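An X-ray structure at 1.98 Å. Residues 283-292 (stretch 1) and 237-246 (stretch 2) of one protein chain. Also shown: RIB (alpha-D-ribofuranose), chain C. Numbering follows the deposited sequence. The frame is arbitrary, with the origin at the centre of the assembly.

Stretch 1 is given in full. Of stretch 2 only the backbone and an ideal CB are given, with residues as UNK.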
# COMPACT_ATOMS: atom_id res chain seq x y z
N THR A 283 4.93 -1.10 -21.66
CA THR A 283 4.57 -2.37 -21.03
C THR A 283 5.76 -3.34 -20.88
O THR A 283 5.63 -4.39 -20.25
CB THR A 283 3.42 -3.09 -21.78
OG1 THR A 283 3.91 -3.57 -23.04
CG2 THR A 283 2.24 -2.12 -22.01
N LEU A 284 6.89 -2.99 -21.45
CA LEU A 284 8.07 -3.85 -21.40
C LEU A 284 8.87 -3.67 -20.10
O LEU A 284 9.79 -4.46 -19.82
CB LEU A 284 8.98 -3.56 -22.58
CG LEU A 284 8.45 -3.90 -23.98
CD1 LEU A 284 9.42 -3.35 -25.02
CD2 LEU A 284 8.31 -5.39 -24.15
N VAL A 285 8.50 -2.64 -19.33
CA VAL A 285 9.25 -2.18 -18.16
C VAL A 285 8.40 -2.32 -16.89
O VAL A 285 7.24 -1.91 -16.86
CB VAL A 285 9.67 -0.68 -18.33
CG1 VAL A 285 10.48 -0.19 -17.15
CG2 VAL A 285 10.47 -0.47 -19.61
N SER A 286 8.99 -2.90 -15.85
CA SER A 286 8.37 -2.94 -14.53
C SER A 286 8.33 -1.53 -13.96
O SER A 286 9.25 -0.74 -14.14
CB SER A 286 9.17 -3.84 -13.57
OG SER A 286 9.04 -5.20 -13.95
N GLY A 287 7.27 -1.18 -13.27
CA GLY A 287 7.25 0.16 -12.75
C GLY A 287 6.34 1.04 -13.57
O GLY A 287 6.08 0.79 -14.77
N VAL A 288 5.86 2.08 -12.91
CA VAL A 288 4.72 2.85 -13.38
C VAL A 288 5.21 4.22 -13.83
O VAL A 288 4.99 4.63 -14.98
CB VAL A 288 3.65 2.95 -12.24
CG1 VAL A 288 2.45 3.78 -12.67
CG2 VAL A 288 3.21 1.55 -11.80
N GLY A 289 5.88 4.92 -12.92
CA GLY A 289 6.28 6.31 -13.16
C GLY A 289 7.54 6.51 -13.99
O GLY A 289 7.83 7.63 -14.43
N ASP A 290 8.28 5.43 -14.22
CA ASP A 290 9.55 5.54 -14.92
C ASP A 290 9.64 4.72 -16.22
O ASP A 290 10.73 4.43 -16.71
CB ASP A 290 10.70 5.19 -13.97
CG ASP A 290 12.06 5.67 -14.47
OD1 ASP A 290 12.22 6.88 -14.75
OD2 ASP A 290 12.98 4.83 -14.57
N CYS A 291 8.50 4.41 -16.83
CA CYS A 291 8.49 3.51 -17.99
C CYS A 291 8.35 4.18 -19.37
O CYS A 291 8.30 3.48 -20.40
CB CYS A 291 7.41 2.46 -17.82
SG CYS A 291 5.71 3.12 -17.77
N ALA A 292 8.28 5.51 -19.41
CA ALA A 292 8.11 6.22 -20.69
C ALA A 292 9.39 6.17 -21.54
O ALA A 292 10.48 6.47 -21.04
CB ALA A 292 7.67 7.65 -20.45
N UNK A 237 3.54 -5.53 -31.51
CA UNK A 237 3.33 -6.73 -30.73
C UNK A 237 4.50 -6.90 -29.77
O UNK A 237 5.65 -6.84 -30.19
CB UNK A 237 3.17 -7.95 -31.63
N UNK A 238 4.21 -7.08 -28.48
CA UNK A 238 5.26 -7.24 -27.47
C UNK A 238 4.90 -8.31 -26.45
O UNK A 238 3.72 -8.63 -26.27
CB UNK A 238 5.52 -5.91 -26.76
N UNK A 239 5.91 -8.85 -25.78
CA UNK A 239 5.68 -9.65 -24.58
C UNK A 239 5.67 -8.70 -23.37
O UNK A 239 6.70 -8.11 -23.04
CB UNK A 239 6.75 -10.74 -24.43
N UNK A 240 4.51 -8.55 -22.71
CA UNK A 240 4.38 -7.53 -21.65
C UNK A 240 5.02 -7.97 -20.34
O UNK A 240 5.09 -9.17 -20.04
CB UNK A 240 2.90 -7.21 -21.41
N UNK A 241 5.48 -6.98 -19.57
CA UNK A 241 6.02 -7.21 -18.23
C UNK A 241 5.08 -6.59 -17.19
O UNK A 241 4.77 -7.23 -16.19
CB UNK A 241 7.43 -6.63 -18.10
N UNK A 242 4.63 -5.37 -17.46
CA UNK A 242 3.81 -4.62 -16.52
C UNK A 242 3.06 -3.54 -17.30
O UNK A 242 3.67 -2.60 -17.78
CB UNK A 242 4.66 -4.01 -15.40
N UNK A 243 1.74 -3.69 -17.41
CA UNK A 243 0.92 -2.74 -18.15
C UNK A 243 0.67 -1.43 -17.38
O UNK A 243 0.24 -0.44 -17.96
CB UNK A 243 -0.42 -3.39 -18.50
N UNK A 244 0.92 -1.43 -16.07
CA UNK A 244 0.68 -0.23 -15.27
C UNK A 244 1.54 0.92 -15.80
O UNK A 244 2.71 0.74 -16.16
CB UNK A 244 0.98 -0.49 -13.79
N UNK A 245 0.92 2.09 -15.90
CA UNK A 245 1.62 3.27 -16.36
C UNK A 245 1.58 3.44 -17.87
O UNK A 245 1.88 4.50 -18.37
CB UNK A 245 3.07 3.22 -15.89
N UNK A 246 1.23 2.39 -18.62
CA UNK A 246 1.32 2.50 -20.08
C UNK A 246 0.30 3.47 -20.67
O UNK A 246 0.57 4.15 -21.67
CB UNK A 246 1.13 1.12 -20.72
O5 RIB C . -1.92 5.40 -14.39
C5 RIB C . -1.16 4.96 -13.24
C4 RIB C . -1.17 6.08 -12.18
O4 RIB C . -2.50 6.17 -11.64
C3 RIB C . -0.28 5.78 -10.99
O3 RIB C . 1.02 6.42 -11.04
C2 RIB C . -1.10 6.23 -9.79
O2 RIB C . -0.46 7.27 -9.05
C1 RIB C . -2.47 6.66 -10.31
O1 RIB C . -2.59 8.09 -10.36

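Nothing of stretch 1 comes within 5.5 Å of the ideal CB at 237, so the contact sets no preference. It is Thr 237.

At 238 the CA-to-CB bond points toward stretch 1, and the ideal CB lies 3.9 Å from Leu 284 CD2 and 4.7 Å from Thr 283 OG1. A methyl group so near favours a modest apolar side chain, and the extended backbone (phi/psi -139/158) is comfortable for a beta-branched one. It is Val 238, whose CB packs 3.8 Å from Leu 284 CD2 and whose CG2 lies 3.5 Å from Thr 283 OG1.

Position 239 turns its CB away, so stretch 1 leaves the side chain open. Thr 239 makes its closest contact through its backbone O, 3.4 Å from Leu 284 CD2.

At 240 the CB points sideways, 4.1 Å from Thr 283 O. The backbone N makes no hydrogen bond to stretch 1, and a phi of -78° is compatible with proline, as with many residues. It is Pro 240, with a C-gamma endo ring.

Position 241 points toward stretch 1. Its N donates to Thr 283 O (2.7 Å, 168° at the hydrogen). The ideal CB is 3.6 Å from both Thr 283 O and Leu 284 O, so a compact branched side chain such as Val, Ile or Leu could fill the space, and the hydroxyl of Thr would find acceptors nearby. Val 241 is found, chi1 t, with CG2 3.4 Å from Leu 284 O and CG1 3.2 Å from Ser 286 OG.

The N of 242 also donates to Thr 283 O, at 3.1 Å and 168°, so one carbonyl holds two successive amides. From the sideways CB, 4.4 Å from Gly 287 N, a short side chain with an acceptor could reach that amide: Asp or Asn would suit. Asp 242 does so, OD2 accepting from Gly 287 N at 3.0 Å and 151°. Its OD1 accepts from the N of 244 at 2.9 Å, so the carboxylate ties the following backbone to stretch 1.

Position 243 points away, its CB 4.6 Å from Thr 283 CG2, and tolerates many residues. Thr 243 begins a type II turn, its O accepting from the N of 246 at 3.1 Å.

At 244 the ideal CB is already 3.6 Å from Val 288 CG2, which favours a small apolar group. Ala 244 CB lies 3.6 Å from Val 288 CG2.

Position 245 calls for glycine. Phi/psi of 89/-16 would jam a CB against the preceding carbonyl, and the ideal CB would clash with Val 288 O at 2.5 Å and crowd Cys 291 SG at 3.2 Å. Gly 245 CA sits 3.8 Å from Val 288 CG1; a water donates to both Gly 245 O (2.9 Å) and Val 288 O (2.7 Å).

At 246 a sideways CB, 3.7 Å from Thr 283 CG2, suits a small apolar residue. Ala 246 CB lies 3.6 Å from Thr 283 CG2.

Stretch 2 237-246: TVTPVDTAGA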
# COMPACT_ATOMS: atom_id res chain seq x y z
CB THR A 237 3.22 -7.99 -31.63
OG1 THR A 237 2.22 -7.76 -32.63
CG2 THR A 237 2.83 -9.21 -30.82
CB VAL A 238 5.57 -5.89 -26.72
CG1 VAL A 238 6.08 -4.80 -27.68
CG2 VAL A 238 4.36 -5.42 -25.94
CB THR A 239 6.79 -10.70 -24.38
OG1 THR A 239 6.98 -11.46 -25.59
CG2 THR A 239 6.45 -11.62 -23.22
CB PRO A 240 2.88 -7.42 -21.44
CG PRO A 240 2.35 -8.78 -21.82
CD PRO A 240 3.28 -9.35 -22.87
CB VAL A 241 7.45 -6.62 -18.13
CG1 VAL A 241 7.90 -6.53 -16.68
CG2 VAL A 241 8.40 -7.46 -18.95
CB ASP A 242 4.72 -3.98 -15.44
CG ASP A 242 3.97 -3.13 -14.44
OD1 ASP A 242 2.72 -3.05 -14.49
OD2 ASP A 242 4.64 -2.54 -13.57
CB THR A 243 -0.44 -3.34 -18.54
OG1 THR A 243 -1.13 -3.74 -17.36
CG2 THR A 243 -0.25 -4.56 -19.45
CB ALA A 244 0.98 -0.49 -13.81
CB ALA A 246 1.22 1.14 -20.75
O HOH W 1 3.68 6.17 -16.80
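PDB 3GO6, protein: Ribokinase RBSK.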